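PDB 6GCV: chemotaxis transducer, which probably serves as a chemoreceptor for nitrate, sensing the ion by direct binding to its PilJ-type ligand-binding domain. Local coordinates for residues Q32-E37 and A53-Y58; E37-R42 and V110-F115; P80-Q85 and S131-R136; Q87-I92 and T120-E125. All coordinates share one frame; numbering follows the deposited sequence. Where two conformers were deposited one is given.

Contact 1 of 4, residues Q32-E37 and A53-Y58; sequences QKMARE and ATIAQY. With NA (sodium ion), chain E; ACT (acetate ion), chain G.
Polar bonds gather at the hydroxyl of Thr54. Lys33 is anti at chi1, with CG opposite the backbone N, and its NZ donates to Thr54 OG1 at 2.9 Å. Glu37 meets Thr54 tip to tip, with OE1 2.8 Å from OG1. The hydroxyl proton also has the carbonyl O of Ala50 within reach. Within the first helix, Lys33 NZ and Glu37 OE2 form a salt bridge of 2.9 Å. NZ comes from above the carboxylate plane, 30° out of it. Glu37 OE2 lies 2.5 Å from OXT of an acetate, probably from the crystallisation liquor, so one of the two acids probably holds a proton. The backbone O of Glu37 binds the sodium ion at 2.9 Å, and Asp47 completes the protein part of that site. A water bound to the sodium donates to the acetate.

The apolar part belongs to Met34. Its CG takes the crowded position between backbone N and carbonyl carbon (chi1 62°). The bent end puts CE 3.5 Å from Tyr58 CB, while SD crosses Ile55 at CG1, 4.1 Å away. Trp93 stacks on the Tyr58 ring. The two axes run 161° apart in direction, the antiparallel helix pairing of a four-helix-bundle sensor domain.

Contact 2 of 4, residues E37-R42 and V110-F115; sequences EALQLR and VDLRGF. With NA (sodium ion), chain E.
Arg42 has CG anti to its backbone N (chi1 -166°) and stays extended as far as NE, which carries the guanidinium across to the other segment. Val110 has CG2 in the crowded position between backbone N and carbonyl carbon, directed at that group. The methyl sits over the centre of one guanidinium face, 3.5 Å above its plane. Arg42 NH1 bonds to Val103 O and NH2 to Ser108 O. Further back along the Arg42 side chain, its CD meets Leu112 CD2 at 4.1 Å.

Leu39 makes the deeper part. Its CD2 lies 4.2 Å from Leu112 CD2, and the two leucines slide past each other. Phe115 is anti at chi1 (172°) and reaches tip to tip toward Leu39, with CE2 4.1 Å from Leu39 CD2. Gln40 of the second subunit packs on Leu39 and Phe115.

Asp111 is the N-cap of helix 112-137. Its OD1 accepts from Gly114 N at 3.0 Å in a fairly straight bond (164°), and the N-H comes from above the carboxylate plane. No hydrogen bond joins the segments, so the contact rests on methyls, a methylene, Phe115 CE2 and the guanidinium face. The carbonyl oxygens of Val103 and Ser108 probably offset part of the charge.

Contact 3 of 4, residues P80-Q85 and S131-R136; sequences PEIAAQ and SLMSAR
The start of helix 80-103 and the end of helix 112-137 pair here, at one end of the helix bundle. The axes of the short segments approach to 9.7 Å, and their directions differ by 163°.

Ile82 is the central side chain. CG1 is anti to the carbonyl carbon (chi1 -64°) and CG2 anti to the backbone N, which points them at different neighbours. CG1 passes Leu132 CB at 4.2 Å, the two side chains sliding past each other in opposite directions. CG2 meets Met133 CG at 3.9 Å, crossing it at about a right angle. The terminal CD1 reaches the aliphatic start of Arg136, 3.9 Å from its CB. Leu129, about a turn before Leu132, also touches Ile82.

Leu132 reaches back across the gap. Its CD1 lies 3.6 Å from Gln85 CB and 3.8 Å from the carbonyl O of Glu81. Gln85 NE2 is hydrogen-bonded to Glu125, earlier in the partner helix.

The polar side carries a water bridge. One water donates to Leu132 O at 2.8 Å and to Glu81 OE2 at 3.2 Å. Leu132 O also accepts the helical bond from Arg136 N, so two donors grip it. Inward, Met133 packs on Thr20, Ile21 and Ala24 of helix 18-42, which ties this end to a third helix. Ile82 seated among Leu129, Leu132, Met133 and Arg136 is consistent with knobs-into-holes packing, as in antiparallel coiled coils and four-helix bundles.

Contact 4 of 4, residues Q87-I92 and T120-E125; sequences QKVAQI and TELLGE
Ile92, Val89 and Leu122 form the tight, buried part. Ile92 turns its two branches to different residues. Its CG2 lies 3.8 Å from Leu122 CB as the two side chains slide past each other. Its CD1 crosses the Glu125 side chain at about a right angle, 3.6 Å from CG. Val89 adds CG2 at 3.7 Å from the backbone O of Glu125. Its CG1 meets Leu122 CD1 at 4.1 Å. Leu122 is anti at chi1 (175°), and it also packs on Trp93, Tyr96 and Ser31.

The outer side is looser. Lys88 is extended along its whole length and crosses Glu125 obliquely. Glu125 is bent at chi2 (-62°). The salt bridge from Lys88 NZ to Glu125 OE2 is long, 3.6 Å, and no hydrogen bond joins the segments. Glu125 OE1 has its stronger partner in Gln85. Glu121 is extended, and its OE2 lies 3.8 Å from Ile92 CD1. The contact thus depends mainly on apolar packing, with Lys88 probably adding weak electrostatic attraction at the surface.

The four contacts join all four helices of the bundle. Contacts 1 and 2 share Glu37, lie about 13 Å apart between centres and both reach the sodium site. They meet where Ala35 CB packs on Phe115 CZ at 3.9 Å. Contacts 3 and 4 pair the same two helices at successive levels. They are joined by a probable hydrogen bond of 2.8 Å from Gln85 NE2 to Glu125 OE1. Contact 1 touches contact 4 through Tyr58 OH, 3.3 Å from Val89 CG1. Contacts 2 and 3 lie farthest apart, about 30 Å between centres. Contacts 1, 2 and 4 also touch the second subunit, whereas contact 3 does not.

Contact 1 of 4, residues Q32-E37 and A53-Y58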
# COMPACT_ATOMS: atom_id res chain seq x y z
N GLN A 32 -4.60 1.11 -2.48
CA GLN A 32 -4.31 2.53 -2.57
C GLN A 32 -3.76 2.93 -3.97
O GLN A 32 -4.13 3.98 -4.50
CB GLN A 32 -3.35 2.93 -1.45
CG GLN A 32 -3.90 2.58 -0.08
CD GLN A 32 -5.22 3.21 0.17
OE1 GLN A 32 -5.26 4.43 0.34
NE2 GLN A 32 -6.30 2.43 0.15
N LYS A 33 -2.91 2.08 -4.51
CA LYS A 33 -2.39 2.31 -5.87
C LYS A 33 -3.50 2.41 -6.89
O LYS A 33 -3.49 3.29 -7.76
CB LYS A 33 -1.36 1.21 -6.22
CG LYS A 33 -0.69 1.40 -7.58
CD LYS A 33 0.47 0.41 -7.73
CE LYS A 33 1.25 0.67 -9.01
NZ LYS A 33 0.61 -0.04 -10.14
N MET A 34 -4.47 1.50 -6.79
CA MET A 34 -5.55 1.52 -7.76
C MET A 34 -6.38 2.80 -7.61
O MET A 34 -6.86 3.35 -8.61
CB MET A 34 -6.38 0.24 -7.75
CG MET A 34 -7.07 -0.03 -6.48
SD MET A 34 -7.86 -1.66 -6.45
CE MET A 34 -6.61 -2.92 -6.35
N ALA A 35 -6.56 3.27 -6.38
CA ALA A 35 -7.30 4.51 -6.20
C ALA A 35 -6.55 5.69 -6.85
O ALA A 35 -7.16 6.52 -7.52
CB ALA A 35 -7.52 4.80 -4.73
N ARG A 36 -5.25 5.77 -6.64
CA ARG A 36 -4.52 6.82 -7.28
C ARG A 36 -4.58 6.76 -8.80
O ARG A 36 -4.74 7.77 -9.46
CB ARG A 36 -3.17 7.04 -6.66
CG ARG A 36 -2.15 6.05 -6.79
CD ARG A 36 -1.15 6.38 -7.89
NE ARG A 36 -0.03 5.47 -7.82
CZ ARG A 36 0.85 5.22 -8.78
NH1 ARG A 36 0.58 5.57 -10.03
NH2 ARG A 36 1.87 4.39 -8.48
N GLU A 37 -4.48 5.55 -9.35
CA GLU A 37 -4.57 5.40 -10.80
C GLU A 37 -5.97 5.83 -11.31
O GLU A 37 -6.06 6.45 -12.40
CB GLU A 37 -4.27 3.96 -11.17
CG GLU A 37 -2.81 3.61 -11.00
CD GLU A 37 -2.48 2.14 -11.04
OE1 GLU A 37 -3.36 1.32 -10.76
OE2 GLU A 37 -1.29 1.78 -11.30
N ALA A 53 -4.03 -3.51 -14.65
CA ALA A 53 -2.98 -4.38 -14.14
C ALA A 53 -2.94 -4.42 -12.62
O ALA A 53 -2.71 -5.48 -12.02
CB ALA A 53 -1.65 -3.96 -14.72
N THR A 54 -3.13 -3.27 -11.98
CA THR A 54 -3.13 -3.22 -10.51
C THR A 54 -4.30 -4.00 -9.92
O THR A 54 -4.15 -4.77 -8.95
CB THR A 54 -3.14 -1.76 -10.02
OG1 THR A 54 -2.02 -1.10 -10.63
CG2 THR A 54 -3.04 -1.70 -8.53
N ILE A 55 -5.48 -3.82 -10.51
CA ILE A 55 -6.66 -4.58 -10.10
C ILE A 55 -6.40 -6.08 -10.27
O ILE A 55 -6.73 -6.87 -9.39
CB ILE A 55 -7.90 -4.11 -10.87
CG1 ILE A 55 -8.27 -2.69 -10.44
CG2 ILE A 55 -9.06 -5.07 -10.68
CD1 ILE A 55 -9.36 -2.05 -11.25
N ALA A 56 -5.79 -6.47 -11.38
CA ALA A 56 -5.48 -7.88 -11.63
C ALA A 56 -4.52 -8.44 -10.61
O ALA A 56 -4.69 -9.56 -10.14
CB ALA A 56 -4.94 -8.09 -13.04
N GLN A 57 -3.52 -7.64 -10.20
CA GLN A 57 -2.60 -8.12 -9.14
C GLN A 57 -3.37 -8.38 -7.84
O GLN A 57 -3.13 -9.39 -7.15
CB GLN A 57 -1.48 -7.12 -8.91
CG GLN A 57 -0.46 -6.98 -10.00
CD GLN A 57 0.53 -8.12 -10.10
OE1 GLN A 57 0.49 -9.12 -9.37
NE2 GLN A 57 1.43 -7.96 -11.03
N TYR A 58 -4.25 -7.45 -7.48
CA TYR A 58 -5.04 -7.61 -6.27
C TYR A 58 -5.89 -8.89 -6.35
O TYR A 58 -5.96 -9.68 -5.40
CB TYR A 58 -5.93 -6.38 -6.02
CG TYR A 58 -6.87 -6.56 -4.85
CD1 TYR A 58 -8.03 -7.26 -4.96
CD2 TYR A 58 -6.53 -6.11 -3.59
CE1 TYR A 58 -8.81 -7.56 -3.86
CE2 TYR A 58 -7.35 -6.33 -2.49
CZ TYR A 58 -8.49 -7.08 -2.64
OH TYR A 58 -9.28 -7.36 -1.54
NA NA E . -3.86 5.99 -14.30
C ACT G . 1.43 3.25 -12.64
O ACT G . 2.33 4.15 -12.58
OXT ACT G . 0.21 3.51 -12.36
CH3 ACT G . 1.82 1.81 -12.81
O HOH W 1 -1.15 5.56 -13.65

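Contact 2 of 4, residues E37-R42 and V110-F115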
# COMPACT_ATOMS: atom_id res chain seq x y z
N GLU A 37 -4.48 5.55 -9.35
CA GLU A 37 -4.57 5.40 -10.80
C GLU A 37 -5.97 5.83 -11.31
O GLU A 37 -6.06 6.45 -12.40
CB GLU A 37 -4.27 3.96 -11.17
CG GLU A 37 -2.81 3.61 -11.00
CD GLU A 37 -2.48 2.14 -11.04
OE1 GLU A 37 -3.36 1.32 -10.76
OE2 GLU A 37 -1.29 1.78 -11.30
N ALA A 38 -7.02 5.45 -10.60
CA ALA A 38 -8.37 5.84 -11.02
C ALA A 38 -8.57 7.34 -10.96
O ALA A 38 -9.21 7.93 -11.85
CB ALA A 38 -9.40 5.11 -10.19
N LEU A 39 -8.06 7.97 -9.89
CA LEU A 39 -8.18 9.43 -9.78
C LEU A 39 -7.38 10.14 -10.88
O LEU A 39 -7.83 11.17 -11.42
CB LEU A 39 -7.72 9.89 -8.39
CG LEU A 39 -8.63 9.42 -7.24
CD1 LEU A 39 -7.88 9.58 -5.93
CD2 LEU A 39 -9.92 10.17 -7.20
N GLN A 40 -6.24 9.61 -11.24
CA GLN A 40 -5.46 10.19 -12.32
C GLN A 40 -6.20 10.08 -13.69
O GLN A 40 -6.17 11.00 -14.50
CB GLN A 40 -4.09 9.58 -12.37
CG GLN A 40 -3.15 10.34 -13.29
CD GLN A 40 -1.70 10.02 -12.99
OE1 GLN A 40 -1.33 9.75 -11.84
NE2 GLN A 40 -0.86 10.06 -14.01
N LEU A 41 -6.85 8.95 -13.90
CA LEU A 41 -7.75 8.80 -15.05
C LEU A 41 -8.89 9.82 -14.98
O LEU A 41 -9.24 10.42 -16.02
CB LEU A 41 -8.30 7.37 -15.12
CG LEU A 41 -7.28 6.34 -15.65
CD1 LEU A 41 -7.58 4.92 -15.22
CD2 LEU A 41 -7.23 6.42 -17.20
N ARG A 42 -9.45 10.06 -13.81
CA ARG A 42 -10.51 11.06 -13.74
C ARG A 42 -10.04 12.44 -14.18
O ARG A 42 -10.79 13.21 -14.79
CB ARG A 42 -11.10 11.11 -12.33
CG ARG A 42 -12.40 11.88 -12.29
CD ARG A 42 -13.16 11.70 -10.98
NE ARG A 42 -14.47 12.27 -11.03
CZ ARG A 42 -15.50 11.75 -11.71
NH1 ARG A 42 -15.40 10.56 -12.25
NH2 ARG A 42 -16.64 12.42 -11.76
N VAL A 110 -20.10 10.71 -9.66
CA VAL A 110 -19.62 9.92 -8.52
C VAL A 110 -19.61 10.78 -7.28
O VAL A 110 -19.67 12.01 -7.36
CB VAL A 110 -18.20 9.37 -8.72
CG1 VAL A 110 -18.11 8.46 -9.92
CG2 VAL A 110 -17.22 10.50 -8.88
N ASP A 111 -19.50 10.12 -6.14
CA ASP A 111 -19.32 10.81 -4.85
C ASP A 111 -17.87 10.58 -4.42
O ASP A 111 -17.54 9.50 -3.93
CB ASP A 111 -20.29 10.21 -3.84
CG ASP A 111 -20.11 10.78 -2.44
OD1 ASP A 111 -19.21 11.60 -2.21
OD2 ASP A 111 -20.92 10.37 -1.57
N LEU A 112 -17.00 11.56 -4.65
CA LEU A 112 -15.58 11.34 -4.40
C LEU A 112 -15.26 11.20 -2.90
O LEU A 112 -14.35 10.48 -2.56
CB LEU A 112 -14.73 12.47 -5.01
CG LEU A 112 -14.65 12.45 -6.52
CD1 LEU A 112 -13.91 13.69 -6.99
CD2 LEU A 112 -13.96 11.18 -7.02
N ARG A 113 -16.03 11.86 -2.04
CA ARG A 113 -15.83 11.66 -0.61
C ARG A 113 -16.25 10.26 -0.18
O ARG A 113 -15.58 9.62 0.63
CB ARG A 113 -16.63 12.70 0.22
CG ARG A 113 -16.31 14.15 -0.10
CD ARG A 113 -15.28 14.67 0.86
NE ARG A 113 -14.80 16.00 0.51
CZ ARG A 113 -13.71 16.49 1.08
NH1 ARG A 113 -13.28 17.67 0.76
NH2 ARG A 113 -13.05 15.80 1.99
N GLY A 114 -17.33 9.76 -0.76
CA GLY A 114 -17.75 8.40 -0.50
C GLY A 114 -16.71 7.39 -0.97
O GLY A 114 -16.43 6.40 -0.31
N PHE A 115 -16.11 7.67 -2.12
CA PHE A 115 -15.05 6.83 -2.66
C PHE A 115 -13.84 6.76 -1.72
O PHE A 115 -13.31 5.68 -1.42
CB PHE A 115 -14.65 7.33 -4.04
CG PHE A 115 -13.45 6.65 -4.59
CD1 PHE A 115 -13.48 5.31 -4.90
CD2 PHE A 115 -12.28 7.36 -4.79
CE1 PHE A 115 -12.36 4.70 -5.43
CE2 PHE A 115 -11.18 6.74 -5.34
CZ PHE A 115 -11.23 5.43 -5.63
NA NA E . -3.86 5.99 -14.30
O HOH W 1 -1.15 5.56 -13.65

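Contact 3 of 4, residues P80-Q85 and S131-R136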
# COMPACT_ATOMS: atom_id res chain seq x y z
N PRO A 80 -11.13 -20.47 10.76
CA PRO A 80 -12.41 -19.85 10.43
C PRO A 80 -12.43 -18.32 10.50
O PRO A 80 -13.07 -17.69 9.69
CB PRO A 80 -13.38 -20.44 11.47
CG PRO A 80 -12.73 -21.70 11.89
CD PRO A 80 -11.26 -21.47 11.83
N GLU A 81 -11.73 -17.73 11.48
CA GLU A 81 -11.71 -16.28 11.60
C GLU A 81 -10.99 -15.62 10.43
O GLU A 81 -11.34 -14.49 10.04
CB GLU A 81 -11.13 -15.81 12.95
CG GLU A 81 -9.62 -15.85 13.13
CD GLU A 81 -9.03 -17.23 13.42
OE1 GLU A 81 -9.79 -18.23 13.50
OE2 GLU A 81 -7.77 -17.31 13.56
N ILE A 82 -9.98 -16.31 9.87
CA ILE A 82 -9.23 -15.76 8.75
C ILE A 82 -10.08 -15.88 7.49
O ILE A 82 -10.23 -14.92 6.75
CB ILE A 82 -7.85 -16.43 8.58
CG1 ILE A 82 -6.97 -16.15 9.82
CG2 ILE A 82 -7.15 -15.88 7.34
CD1 ILE A 82 -5.63 -16.89 9.81
N ALA A 83 -10.68 -17.04 7.27
CA ALA A 83 -11.60 -17.23 6.14
C ALA A 83 -12.75 -16.23 6.20
O ALA A 83 -13.10 -15.66 5.19
CB ALA A 83 -12.13 -18.66 6.12
N ALA A 84 -13.30 -15.99 7.38
CA ALA A 84 -14.40 -15.02 7.54
C ALA A 84 -13.95 -13.61 7.19
O ALA A 84 -14.69 -12.87 6.54
CB ALA A 84 -14.98 -15.06 8.95
N GLN A 85 -12.74 -13.23 7.60
CA GLN A 85 -12.21 -11.92 7.25
C GLN A 85 -11.95 -11.80 5.74
O GLN A 85 -12.20 -10.73 5.17
CB GLN A 85 -10.99 -11.57 8.07
CG GLN A 85 -10.46 -10.14 7.86
CD GLN A 85 -11.43 -9.05 8.29
OE1 GLN A 85 -12.40 -9.30 9.01
NE2 GLN A 85 -11.20 -7.81 7.82
N SER A 131 -3.36 -8.69 10.20
CA SER A 131 -3.21 -8.88 11.65
C SER A 131 -3.66 -10.26 12.08
O SER A 131 -2.98 -10.93 12.88
CB SER A 131 -4.02 -7.83 12.40
OG SER A 131 -3.46 -6.54 12.22
N LEU A 132 -4.81 -10.71 11.58
CA LEU A 132 -5.29 -12.05 11.96
C LEU A 132 -4.35 -13.14 11.46
O LEU A 132 -4.10 -14.14 12.15
CB LEU A 132 -6.69 -12.28 11.39
CG LEU A 132 -7.80 -11.44 12.00
CD1 LEU A 132 -9.06 -11.65 11.16
CD2 LEU A 132 -8.08 -11.81 13.44
N MET A 133 -3.86 -12.97 10.24
CA MET A 133 -2.91 -13.94 9.66
C MET A 133 -1.64 -14.02 10.47
O MET A 133 -1.17 -15.11 10.79
CB MET A 133 -2.61 -13.62 8.21
CG MET A 133 -3.80 -13.86 7.29
SD MET A 133 -3.51 -13.24 5.61
CE MET A 133 -2.20 -14.32 5.06
N SER A 134 -1.12 -12.85 10.86
CA SER A 134 0.11 -12.81 11.63
C SER A 134 -0.08 -13.39 13.02
O SER A 134 0.79 -14.07 13.53
CB SER A 134 0.63 -11.38 11.71
OG SER A 134 1.08 -11.01 10.45
N ALA A 135 -1.23 -13.12 13.63
CA ALA A 135 -1.49 -13.66 14.96
C ALA A 135 -1.43 -15.19 14.96
O ALA A 135 -0.92 -15.77 15.82
CB ALA A 135 -2.84 -13.19 15.47
N ARG A 136 -2.04 -15.73 13.86
CA ARG A 136 -2.09 -17.21 13.78
C ARG A 136 -0.71 -17.76 13.44
O ARG A 136 -0.31 -18.78 13.97
CB ARG A 136 -3.09 -17.64 12.70
CG ARG A 136 -3.18 -19.12 12.41
CD ARG A 136 -3.23 -20.02 13.63
NE ARG A 136 -3.46 -21.39 13.19
CZ ARG A 136 -2.50 -22.23 12.86
NH1 ARG A 136 -1.24 -21.85 12.98
NH2 ARG A 136 -2.80 -23.45 12.44
O HOH W 2 -5.55 -15.19 14.31

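Contact 4 of 4, residues Q87-I92 and T120-E125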
# COMPACT_ATOMS: atom_id res chain seq x y z
N GLN A 87 -13.74 -13.22 3.50
CA GLN A 87 -15.06 -13.01 2.91
C GLN A 87 -15.59 -11.60 3.15
O GLN A 87 -16.19 -11.02 2.28
CB GLN A 87 -16.09 -14.05 3.37
CG GLN A 87 -17.44 -13.83 2.65
CD GLN A 87 -17.30 -13.63 1.12
OE1 GLN A 87 -17.76 -12.61 0.51
NE2 GLN A 87 -16.60 -14.59 0.49
N LYS A 88 -15.34 -11.04 4.33
CA LYS A 88 -15.73 -9.67 4.62
C LYS A 88 -15.03 -8.71 3.68
O LYS A 88 -15.64 -7.84 3.11
CB LYS A 88 -15.41 -9.33 6.08
CG LYS A 88 -15.88 -7.97 6.53
CD LYS A 88 -15.55 -7.70 7.99
CE LYS A 88 -16.01 -6.31 8.38
NZ LYS A 88 -15.84 -6.13 9.83
N VAL A 89 -13.73 -8.92 3.50
CA VAL A 89 -12.93 -8.13 2.56
C VAL A 89 -13.50 -8.25 1.14
O VAL A 89 -13.64 -7.25 0.42
CB VAL A 89 -11.45 -8.54 2.60
CG1 VAL A 89 -10.71 -7.96 1.40
CG2 VAL A 89 -10.81 -8.05 3.89
N ALA A 90 -13.84 -9.47 0.74
CA ALA A 90 -14.34 -9.69 -0.61
C ALA A 90 -15.62 -8.93 -0.90
O ALA A 90 -15.81 -8.40 -2.02
CB ALA A 90 -14.56 -11.16 -0.89
N GLN A 91 -16.51 -8.83 0.07
CA GLN A 91 -17.76 -8.09 -0.16
C GLN A 91 -17.48 -6.60 -0.33
O GLN A 91 -18.07 -5.96 -1.21
CB GLN A 91 -18.78 -8.39 0.93
CG GLN A 91 -19.28 -9.87 0.86
CD GLN A 91 -19.84 -10.32 -0.53
OE1 GLN A 91 -20.87 -9.80 -0.98
NE2 GLN A 91 -19.18 -11.31 -1.20
N ILE A 92 -16.58 -6.05 0.48
CA ILE A 92 -16.21 -4.63 0.36
C ILE A 92 -15.50 -4.41 -0.97
O ILE A 92 -15.79 -3.46 -1.71
CB ILE A 92 -15.30 -4.19 1.53
CG1 ILE A 92 -16.08 -4.30 2.85
CG2 ILE A 92 -14.74 -2.78 1.34
CD1 ILE A 92 -15.16 -4.31 4.04
N THR A 120 -10.56 3.88 2.40
CA THR A 120 -10.05 3.79 3.76
C THR A 120 -10.63 2.58 4.50
O THR A 120 -9.93 1.90 5.25
CB THR A 120 -10.31 5.11 4.48
OG1 THR A 120 -9.51 6.11 3.82
CG2 THR A 120 -10.01 5.03 6.00
N GLU A 121 -11.92 2.32 4.29
CA GLU A 121 -12.56 1.17 4.89
C GLU A 121 -11.94 -0.12 4.42
O GLU A 121 -11.62 -1.01 5.23
CB GLU A 121 -14.07 1.19 4.62
CG GLU A 121 -14.82 -0.02 5.15
CD GLU A 121 -16.30 0.00 4.86
OE1 GLU A 121 -16.86 1.09 4.58
OE2 GLU A 121 -16.92 -1.07 4.98
N LEU A 122 -11.76 -0.25 3.11
CA LEU A 122 -11.14 -1.46 2.57
C LEU A 122 -9.74 -1.65 3.13
O LEU A 122 -9.34 -2.73 3.54
CB LEU A 122 -11.14 -1.47 1.05
CG LEU A 122 -10.41 -2.64 0.40
CD1 LEU A 122 -11.05 -3.94 0.77
CD2 LEU A 122 -10.38 -2.51 -1.12
N LEU A 123 -8.97 -0.56 3.12
CA LEU A 123 -7.61 -0.59 3.66
C LEU A 123 -7.60 -1.12 5.10
O LEU A 123 -6.79 -2.00 5.44
CB LEU A 123 -6.99 0.81 3.57
CG LEU A 123 -5.63 0.97 4.22
CD1 LEU A 123 -4.60 0.05 3.63
CD2 LEU A 123 -5.20 2.42 4.13
N GLY A 124 -8.54 -0.62 5.90
CA GLY A 124 -8.63 -1.06 7.30
C GLY A 124 -8.91 -2.55 7.41
O GLY A 124 -8.35 -3.23 8.27
N GLU A 125 -9.82 -3.04 6.58
CA GLU A 125 -10.16 -4.47 6.62
C GLU A 125 -9.05 -5.35 6.10
O GLU A 125 -8.87 -6.46 6.59
CB GLU A 125 -11.48 -4.75 5.93
CG GLU A 125 -12.64 -4.00 6.58
CD GLU A 125 -12.91 -4.37 8.03
OE1 GLU A 125 -12.51 -5.45 8.51
OE2 GLU A 125 -13.57 -3.57 8.72